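Local coordinates for glucose-6-phosphate isomerase like protein (Thermus thermophilus, PDB 1WIW) that probably interconverts phosphorylated hexoses, such as glucose 6-phosphate or mannose 6-phosphate with fructose 6-phosphate, as a sugar-phosphate isomerase of the PGI/PMI family, at residues B[164-169]-B[192-197]; B[197-202]-B[228-233]; B[218-223]-B[241-246]. All coordinates share one frame; numbering follows the deposited sequence.

Contact 1 (B[164-169]-B[192-197])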
loop_
_atom_site.group_PDB
_atom_site.type_symbol
_atom_site.label_atom_id
_atom_site.label_comp_id
_atom_site.label_asym_id
_atom_site.label_seq_id
_atom_site.Cartn_x
_atom_site.Cartn_y
_atom_site.Cartn_z
ATOM N N LEU B 164 -17.743 -1.424 -2.114
ATOM C CA LEU B 164 -16.403 -1.148 -1.620
ATOM C C LEU B 164 -15.458 -1.633 -2.709
ATOM O O LEU B 164 -15.226 -2.830 -2.848
ATOM C CB LEU B 164 -16.140 -1.919 -0.322
ATOM C CG LEU B 164 -14.736 -1.787 0.271
ATOM C CD1 LEU B 164 -14.432 -0.322 0.547
ATOM C CD2 LEU B 164 -14.638 -2.608 1.558
ATOM N N PRO B 165 -14.924 -0.709 -3.520
ATOM C CA PRO B 165 -14.013 -1.131 -4.585
ATOM C C PRO B 165 -12.659 -1.646 -4.119
ATOM O O PRO B 165 -12.053 -1.123 -3.180
ATOM C CB PRO B 165 -13.904 0.114 -5.472
ATOM C CG PRO B 165 -14.148 1.236 -4.529
ATOM C CD PRO B 165 -15.242 0.726 -3.624
ATOM N N LEU B 166 -12.208 -2.700 -4.787
ATOM C CA LEU B 166 -10.925 -3.325 -4.512
ATOM C C LEU B 166 -10.115 -3.178 -5.798
ATOM O O LEU B 166 -10.398 -3.851 -6.790
ATOM C CB LEU B 166 -11.127 -4.803 -4.165
ATOM C CG LEU B 166 -9.901 -5.723 -4.114
ATOM C CD1 LEU B 166 -8.829 -5.138 -3.212
ATOM C CD2 LEU B 166 -10.338 -7.106 -3.629
ATOM N N PHE B 167 -9.122 -2.290 -5.779
ATOM C CA PHE B 167 -8.291 -2.038 -6.952
ATOM C C PHE B 167 -7.025 -2.884 -6.979
ATOM O O PHE B 167 -6.280 -2.931 -5.997
ATOM C CB PHE B 167 -7.893 -0.561 -7.020
ATOM C CG PHE B 167 -9.057 0.387 -7.042
ATOM C CD1 PHE B 167 -9.338 1.191 -5.944
ATOM C CD2 PHE B 167 -9.865 0.489 -8.165
ATOM C CE1 PHE B 167 -10.408 2.088 -5.969
ATOM C CE2 PHE B 167 -10.936 1.381 -8.199
ATOM C CZ PHE B 167 -11.206 2.183 -7.097
ATOM N N TYR B 168 -6.786 -3.539 -8.114
ATOM C CA TYR B 168 -5.608 -4.386 -8.306
ATOM C C TYR B 168 -4.968 -4.035 -9.657
ATOM O O TYR B 168 -5.603 -4.167 -10.702
ATOM C CB TYR B 168 -6.010 -5.864 -8.287
ATOM C CG TYR B 168 -4.853 -6.826 -8.464
ATOM C CD1 TYR B 168 -4.970 -7.938 -9.299
ATOM C CD2 TYR B 168 -3.634 -6.613 -7.818
ATOM C CE1 TYR B 168 -3.897 -8.815 -9.489
ATOM C CE2 TYR B 168 -2.558 -7.483 -8.002
ATOM C CZ TYR B 168 -2.698 -8.579 -8.842
ATOM O OH TYR B 168 -1.629 -9.422 -9.053
ATOM N N SER B 169 -3.717 -3.575 -9.620
ATOM C CA SER B 169 -2.992 -3.181 -10.827
ATOM C C SER B 169 -1.644 -3.886 -10.962
ATOM O O SER B 169 -0.601 -3.337 -10.604
ATOM C CB SER B 169 -2.765 -1.669 -10.833
ATOM O OG SER B 169 -2.019 -1.260 -9.695
ATOM N N LEU B 192 -10.163 -0.110 -1.263
ATOM C CA LEU B 192 -8.971 -0.752 -0.730
ATOM C C LEU B 192 -8.093 -1.365 -1.793
ATOM O O LEU B 192 -8.485 -1.511 -2.951
ATOM C CB LEU B 192 -9.313 -1.830 0.296
ATOM C CG LEU B 192 -9.785 -3.175 -0.237
ATOM C CD1 LEU B 192 -9.494 -4.268 0.792
ATOM C CD2 LEU B 192 -11.260 -3.090 -0.566
ATOM N N THR B 193 -6.902 -1.740 -1.350
ATOM C CA THR B 193 -5.883 -2.340 -2.186
ATOM C C THR B 193 -5.419 -3.630 -1.529
ATOM O O THR B 193 -5.470 -3.768 -0.306
ATOM C CB THR B 193 -4.680 -1.388 -2.299
ATOM O OG1 THR B 193 -5.049 -0.262 -3.106
ATOM C CG2 THR B 193 -3.482 -2.089 -2.908
ATOM N N PRO B 194 -4.985 -4.606 -2.334
ATOM C CA PRO B 194 -4.520 -5.856 -1.731
ATOM C C PRO B 194 -3.080 -5.660 -1.267
ATOM O O PRO B 194 -2.435 -4.678 -1.627
ATOM C CB PRO B 194 -4.631 -6.853 -2.878
ATOM C CG PRO B 194 -4.342 -6.000 -4.081
ATOM C CD PRO B 194 -5.127 -4.740 -3.794
ATOM N N PRO B 195 -2.569 -6.573 -0.437
ATOM C CA PRO B 195 -1.190 -6.449 0.039
ATOM C C PRO B 195 -0.212 -6.893 -1.056
ATOM O O PRO B 195 -0.628 -7.250 -2.159
ATOM C CB PRO B 195 -1.173 -7.375 1.258
ATOM C CG PRO B 195 -2.139 -8.448 0.863
ATOM C CD PRO B 195 -3.281 -7.647 0.281
ATOM N N PRO B 196 1.101 -6.852 -0.775
ATOM C CA PRO B 196 2.090 -7.270 -1.770
ATOM C C PRO B 196 1.768 -8.625 -2.402
ATOM O O PRO B 196 1.823 -8.764 -3.621
ATOM C CB PRO B 196 3.378 -7.283 -0.969
ATOM C CG PRO B 196 3.198 -6.075 -0.097
ATOM C CD PRO B 196 1.763 -6.210 0.379
ATOM N N SER B 197 1.449 -9.621 -1.573
ATOM C CA SER B 197 1.086 -10.948 -2.071
ATOM C C SER B 197 -0.408 -10.876 -2.350
ATOM O O SER B 197 -1.220 -11.402 -1.587
ATOM C CB SER B 197 1.356 -12.031 -1.015
ATOM O OG SER B 197 2.735 -12.126 -0.701
#

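Contact 2 (B[197-202]-B[228-233])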
loop_
_atom_site.group_PDB
_atom_site.type_symbol
_atom_site.label_atom_id
_atom_site.label_comp_id
_atom_site.label_asym_id
_atom_site.label_seq_id
_atom_site.Cartn_x
_atom_site.Cartn_y
_atom_site.Cartn_z
ATOM N N SER B 197 1.449 -9.621 -1.573
ATOM C CA SER B 197 1.086 -10.948 -2.071
ATOM C C SER B 197 -0.408 -10.876 -2.350
ATOM O O SER B 197 -1.220 -11.402 -1.587
ATOM C CB SER B 197 1.356 -12.031 -1.015
ATOM O OG SER B 197 2.735 -12.126 -0.701
ATOM N N ALA B 198 -0.761 -10.215 -3.449
ATOM C CA ALA B 198 -2.156 -10.017 -3.813
ATOM C C ALA B 198 -2.999 -11.260 -4.087
ATOM O O ALA B 198 -4.094 -11.398 -3.544
ATOM C CB ALA B 198 -2.239 -9.068 -5.003
ATOM N N LEU B 199 -2.507 -12.163 -4.927
ATOM C CA LEU B 199 -3.284 -13.351 -5.266
ATOM C C LEU B 199 -3.577 -14.249 -4.058
ATOM O O LEU B 199 -4.673 -14.789 -3.937
ATOM C CB LEU B 199 -2.579 -14.142 -6.375
ATOM C CG LEU B 199 -2.304 -13.339 -7.656
ATOM C CD1 LEU B 199 -1.696 -14.246 -8.715
ATOM C CD2 LEU B 199 -3.598 -12.721 -8.176
ATOM N N GLU B 200 -2.605 -14.404 -3.167
ATOM C CA GLU B 200 -2.810 -15.223 -1.973
ATOM C C GLU B 200 -3.937 -14.588 -1.157
ATOM O O GLU B 200 -4.795 -15.279 -0.608
ATOM C CB GLU B 200 -1.524 -15.277 -1.137
ATOM C CG GLU B 200 -0.342 -15.918 -1.859
ATOM C CD GLU B 200 -0.456 -17.429 -1.960
ATOM O OE1 GLU B 200 -1.567 -17.964 -1.750
ATOM O OE2 GLU B 200 0.568 -18.084 -2.260
ATOM N N PHE B 201 -3.916 -13.260 -1.096
ATOM C CA PHE B 201 -4.910 -12.481 -0.374
ATOM C C PHE B 201 -6.315 -12.756 -0.925
ATOM O O PHE B 201 -7.264 -12.989 -0.163
ATOM C CB PHE B 201 -4.562 -10.995 -0.516
ATOM C CG PHE B 201 -5.578 -10.062 0.077
ATOM C CD1 PHE B 201 -5.670 -9.889 1.453
ATOM C CD2 PHE B 201 -6.428 -9.332 -0.747
ATOM C CE1 PHE B 201 -6.592 -8.999 2.003
ATOM C CE2 PHE B 201 -7.355 -8.440 -0.209
ATOM C CZ PHE B 201 -7.435 -8.275 1.171
ATOM N N PHE B 202 -6.442 -12.737 -2.248
ATOM C CA PHE B 202 -7.729 -12.977 -2.892
ATOM C C PHE B 202 -8.278 -14.364 -2.554
ATOM O O PHE B 202 -9.479 -14.539 -2.388
ATOM C CB PHE B 202 -7.588 -12.846 -4.410
ATOM C CG PHE B 202 -7.145 -11.481 -4.873
ATOM C CD1 PHE B 202 -6.519 -11.328 -6.105
ATOM C CD2 PHE B 202 -7.375 -10.349 -4.092
ATOM C CE1 PHE B 202 -6.124 -10.063 -6.559
ATOM C CE2 PHE B 202 -6.985 -9.080 -4.535
ATOM C CZ PHE B 202 -6.358 -8.938 -5.774
ATOM N N ALA B 228 -5.350 -12.103 -15.164
ATOM C CA ALA B 228 -6.212 -13.197 -15.587
ATOM C C ALA B 228 -6.414 -14.191 -14.445
ATOM O O ALA B 228 -7.515 -14.703 -14.244
ATOM C CB ALA B 228 -5.608 -13.901 -16.793
ATOM N N LEU B 229 -5.340 -14.464 -13.709
ATOM C CA LEU B 229 -5.391 -15.383 -12.576
ATOM C C LEU B 229 -6.278 -14.749 -11.515
ATOM O O LEU B 229 -7.119 -15.415 -10.908
ATOM C CB LEU B 229 -3.983 -15.610 -12.016
ATOM C CG LEU B 229 -2.994 -16.282 -12.973
ATOM C CD1 LEU B 229 -1.575 -16.210 -12.419
ATOM C CD2 LEU B 229 -3.423 -17.731 -13.192
ATOM N N ALA B 230 -6.090 -13.448 -11.311
ATOM C CA ALA B 230 -6.872 -12.698 -10.339
ATOM C C ALA B 230 -8.357 -12.828 -10.656
ATOM O O ALA B 230 -9.181 -13.015 -9.760
ATOM C CB ALA B 230 -6.460 -11.229 -10.361
ATOM N N LYS B 231 -8.695 -12.740 -11.937
ATOM C CA LYS B 231 -10.085 -12.848 -12.359
ATOM C C LYS B 231 -10.671 -14.213 -12.015
ATOM O O LYS B 231 -11.778 -14.301 -11.478
ATOM C CB LYS B 231 -10.209 -12.596 -13.864
ATOM C CG LYS B 231 -11.625 -12.754 -14.408
ATOM C CD LYS B 231 -11.678 -12.417 -15.886
ATOM C CE LYS B 231 -13.091 -12.521 -16.440
ATOM N NZ LYS B 231 -13.132 -12.148 -17.886
ATOM N N GLU B 232 -9.931 -15.276 -12.314
ATOM C CA GLU B 232 -10.417 -16.624 -12.020
ATOM C C GLU B 232 -10.689 -16.810 -10.527
ATOM O O GLU B 232 -11.635 -17.492 -10.136
ATOM C CB GLU B 232 -9.411 -17.677 -12.498
ATOM C CG GLU B 232 -9.856 -19.112 -12.219
ATOM C CD GLU B 232 -8.964 -20.152 -12.882
ATOM O OE1 GLU B 232 -8.957 -20.228 -14.133
ATOM O OE2 GLU B 232 -8.269 -20.891 -12.150
ATOM N N ILE B 233 -9.870 -16.188 -9.689
ATOM C CA ILE B 233 -10.042 -16.302 -8.246
ATOM C C ILE B 233 -11.196 -15.445 -7.708
ATOM O O ILE B 233 -12.073 -15.940 -6.998
ATOM C CB ILE B 233 -8.733 -15.917 -7.512
ATOM C CG1 ILE B 233 -7.649 -16.951 -7.833
ATOM C CG2 ILE B 233 -8.976 -15.824 -6.005
ATOM C CD1 ILE B 233 -6.265 -16.583 -7.338
#

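Contact 3 (B[218-223]-B[241-246])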
loop_
_atom_site.group_PDB
_atom_site.type_symbol
_atom_site.label_atom_id
_atom_site.label_comp_id
_atom_site.label_asym_id
_atom_site.label_seq_id
_atom_site.Cartn_x
_atom_site.Cartn_y
_atom_site.Cartn_z
ATOM N N ALA B 218 -14.464 -5.803 -7.330
ATOM C CA ALA B 218 -13.088 -5.960 -7.768
ATOM C C ALA B 218 -12.874 -5.163 -9.046
ATOM O O ALA B 218 -13.686 -5.229 -9.971
ATOM C CB ALA B 218 -12.776 -7.426 -8.001
ATOM N N VAL B 219 -11.792 -4.395 -9.086
ATOM C CA VAL B 219 -11.479 -3.598 -10.269
ATOM C C VAL B 219 -10.070 -3.947 -10.709
ATOM O O VAL B 219 -9.095 -3.504 -10.103
ATOM C CB VAL B 219 -11.556 -2.085 -9.972
ATOM C CG1 VAL B 219 -11.285 -1.294 -11.240
ATOM C CG2 VAL B 219 -12.925 -1.732 -9.417
ATOM N N LEU B 220 -9.963 -4.763 -11.753
ATOM C CA LEU B 220 -8.656 -5.171 -12.253
ATOM C C LEU B 220 -8.171 -4.128 -13.258
ATOM O O LEU B 220 -8.767 -3.939 -14.314
ATOM C CB LEU B 220 -8.752 -6.555 -12.901
ATOM C CG LEU B 220 -9.444 -7.612 -12.029
ATOM C CD1 LEU B 220 -9.438 -8.958 -12.733
ATOM C CD2 LEU B 220 -8.743 -7.716 -10.679
ATOM N N LEU B 221 -7.090 -3.447 -12.906
ATOM C CA LEU B 221 -6.530 -2.399 -13.743
ATOM C C LEU B 221 -5.422 -2.863 -14.689
ATOM O O LEU B 221 -4.320 -3.194 -14.253
ATOM C CB LEU B 221 -5.992 -1.274 -12.846
ATOM C CG LEU B 221 -7.037 -0.600 -11.957
ATOM C CD1 LEU B 221 -6.358 0.251 -10.900
ATOM C CD2 LEU B 221 -7.951 0.240 -12.835
ATOM N N GLY B 222 -5.718 -2.888 -15.983
ATOM C CA GLY B 222 -4.702 -3.266 -16.954
ATOM C C GLY B 222 -4.501 -4.741 -17.263
ATOM O O GLY B 222 -5.094 -5.608 -16.628
ATOM N N PRO B 223 -3.634 -5.047 -18.243
ATOM C CA PRO B 223 -3.307 -6.402 -18.696
ATOM C C PRO B 223 -2.265 -7.127 -17.850
ATOM O O PRO B 223 -1.663 -6.544 -16.948
ATOM C CB PRO B 223 -2.808 -6.161 -20.114
ATOM C CG PRO B 223 -2.015 -4.910 -19.944
ATOM C CD PRO B 223 -2.920 -4.045 -19.058
ATOM N N LEU B 241 -17.311 -7.561 -10.510
ATOM C CA LEU B 241 -15.942 -7.510 -11.002
ATOM C C LEU B 241 -15.838 -6.744 -12.317
ATOM O O LEU B 241 -16.612 -6.977 -13.244
ATOM C CB LEU B 241 -15.406 -8.936 -11.181
ATOM C CG LEU B 241 -14.005 -9.127 -11.772
ATOM C CD1 LEU B 241 -13.023 -8.182 -11.110
ATOM C CD2 LEU B 241 -13.564 -10.569 -11.570
ATOM N N ALA B 242 -14.871 -5.833 -12.389
ATOM C CA ALA B 242 -14.664 -5.037 -13.593
ATOM C C ALA B 242 -13.222 -5.135 -14.083
ATOM O O ALA B 242 -12.282 -5.068 -13.294
ATOM C CB ALA B 242 -15.011 -3.579 -13.316
ATOM N N GLU B 243 -13.053 -5.313 -15.387
ATOM C CA GLU B 243 -11.720 -5.375 -15.979
ATOM C C GLU B 243 -11.546 -4.065 -16.738
ATOM O O GLU B 243 -12.246 -3.817 -17.714
ATOM C CB GLU B 243 -11.605 -6.554 -16.950
ATOM C CG GLU B 243 -11.883 -7.911 -16.321
ATOM C CD GLU B 243 -11.843 -9.040 -17.336
ATOM O OE1 GLU B 243 -10.751 -9.327 -17.872
ATOM O OE2 GLU B 243 -12.907 -9.634 -17.605
ATOM N N VAL B 244 -10.631 -3.217 -16.278
ATOM C CA VAL B 244 -10.407 -1.935 -16.938
ATOM C C VAL B 244 -9.239 -2.039 -17.908
ATOM O O VAL B 244 -8.105 -2.295 -17.505
ATOM C CB VAL B 244 -10.096 -0.810 -15.917
ATOM C CG1 VAL B 244 -10.041 0.538 -16.634
ATOM C CG2 VAL B 244 -11.145 -0.795 -14.809
ATOM N N PRO B 245 -9.502 -1.845 -19.208
ATOM C CA PRO B 245 -8.422 -1.929 -20.193
ATOM C C PRO B 245 -7.540 -0.685 -20.131
ATOM O O PRO B 245 -8.012 0.400 -19.794
ATOM C CB PRO B 245 -9.175 -2.057 -21.514
ATOM C CG PRO B 245 -10.383 -1.223 -21.277
ATOM C CD PRO B 245 -10.802 -1.618 -19.868
ATOM N N ALA B 246 -6.261 -0.845 -20.451
ATOM C CA ALA B 246 -5.333 0.273 -20.412
ATOM C C ALA B 246 -4.922 0.747 -21.796
ATOM O O ALA B 246 -4.269 0.020 -22.549
ATOM C CB ALA B 246 -4.098 -0.105 -19.619
#

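Contact 1 (B[164-169]-B[192-197])
Strand 164-168, an outermost strand of the parallel sheet in the C-terminal SIS domain, is bridged on one edge by Leu192 of the loop before helix 198-204. Leu192 grips it with both backbone polar atoms. Its N donates to Pro165 O at 2.9 Å, and its O accepts from Phe167 N at 3.0 Å. Both bonds are nearly straight. Leu192 O also takes a CA-H...O contact from Leu166. The Leu192 side chain has CG between its backbone N and carbonyl carbon (chi1 79°), which places CG beside Leu166 CD1 at 3.7 Å. Leu192 CD2 lies 3.8 Å from Leu164 CG, and the side chains of Leu164 and Leu192 cross at about a right angle. An alanine in place of Leu192 would probably open a gap beside Leu164 and Leu166 while leaving the backbone bridge possible. Farther along, Pro194 CD packs 3.8 Å from Leu166 CD1, and Pro194 CG reaches Tyr168 CD2 at 3.9 Å. Phe167 O lies against Pro194 CD and has no hydrogen-bonding partner in the model. Strand 216-221 pairs with the other edge of strand 164-168, helix 174-185 packs on Phe167, helix 198-204 packs on Pro194, and Leu192 meets Leu192 of the second subunit.

Contact 2 (B[197-202]-B[228-233])
Phe202 and Ile233 make the closest side-chain contact between two nearly parallel helices, 198-202 and 228-233. The axes of these short segments run 9.9 Å apart, at 9° to each other. Phe202 CB lies 3.7 Å from Ile233 CG2. That methyl is anti to the backbone N of Ile233, and it also rests against the carbonyl carbon of Phe202. The other branch of Ile233 ends at CD1, a longer 4.2 Å from Leu199 O.

Ala230 is the second tight point. Its CB touches two side chains of the facing helix, Leu199 CD2 at 3.9 Å and Phe202 CE1 at 4.0 Å. Ala198 O lies over one face of the Phe202 ring, offset toward the rim. Tyr168 of strand 164-168 meets the Phe202 ring edge-to-face and also touches Ala230, which closes this buried side.

The packing is looser at Leu229, an exposed residue. Its CD1 is 4.2 Å from Leu199 CD1, and the two side chains cross at about a right angle. Leu199 also packs on Leu74 of the second subunit. Lys231 forms a salt bridge with Glu243 of strand 240-244.

The side chains that meet are all apolar. Side-by-side helices of this kind, running in the same direction and packed against a parallel sheet, are typical of the alpha/beta sandwich of SIS domains.

Contact 3 (B[218-223]-B[241-246])
Leu241 has chi1 176°, which sets its CG anti to the backbone N, and chi2 46° then places Leu241 CD1 against Leu220 CG at 3.7 Å. Leu220 CG is itself anti to its own carbonyl carbon (chi1 -50°), which sets it beside that methyl. The two side chains meet on one face of the parallel strand pair 218-221 and 241-244. The same CD1 lies by Ala218 CB, though the modelled separation is doubtfully short. On the other face, Val244 CG2 packs on Val219 CG1 at 3.6 Å and on Leu221 CD2 at 3.9 Å. Leu221 and Val244 lie side by side and point the same way.

Four backbone bonds join the strands. Ala242 N binds Ala218 O and Ala242 O accepts from Leu220 N, both at 2.8 Å. Val244 N then binds Leu220 O, and its O accepts from Gly222 N at 2.9 Å. Gly222 has a positive phi, where a side chain would press on the preceding carbonyl O.

The pair forms a beta-alpha-beta unit with helix 225-234, which packs on Ala218, Leu220 and Leu241. Helix 251-272 lies on the opposite face, against Val219, Leu221 and Val244. Strand 164-168 pairs with the remaining edge of strand 216-221.

All three contacts belong to the C-terminal SIS domain. Contacts 1 and 3 hold the same sheet: strand 164-168 is tied to a loop in the first, and its neighbour 216-221 to strand 240-244 in the other. Both rely on backbone hydrogen bonds, two against four. Contact 2 uses apolar side chains alone and joins helices on one side of that sheet. Tyr168 and Ala230 link it to contact 1, and the Lys231-Glu243 salt bridge links it to contact 3. Contact 1 is the most buried. Contact 2 is mostly buried with an exposed rim, and contact 3 is partly buried. Contacts 1 and 2 touch the second subunit, whereas contact 3 does not.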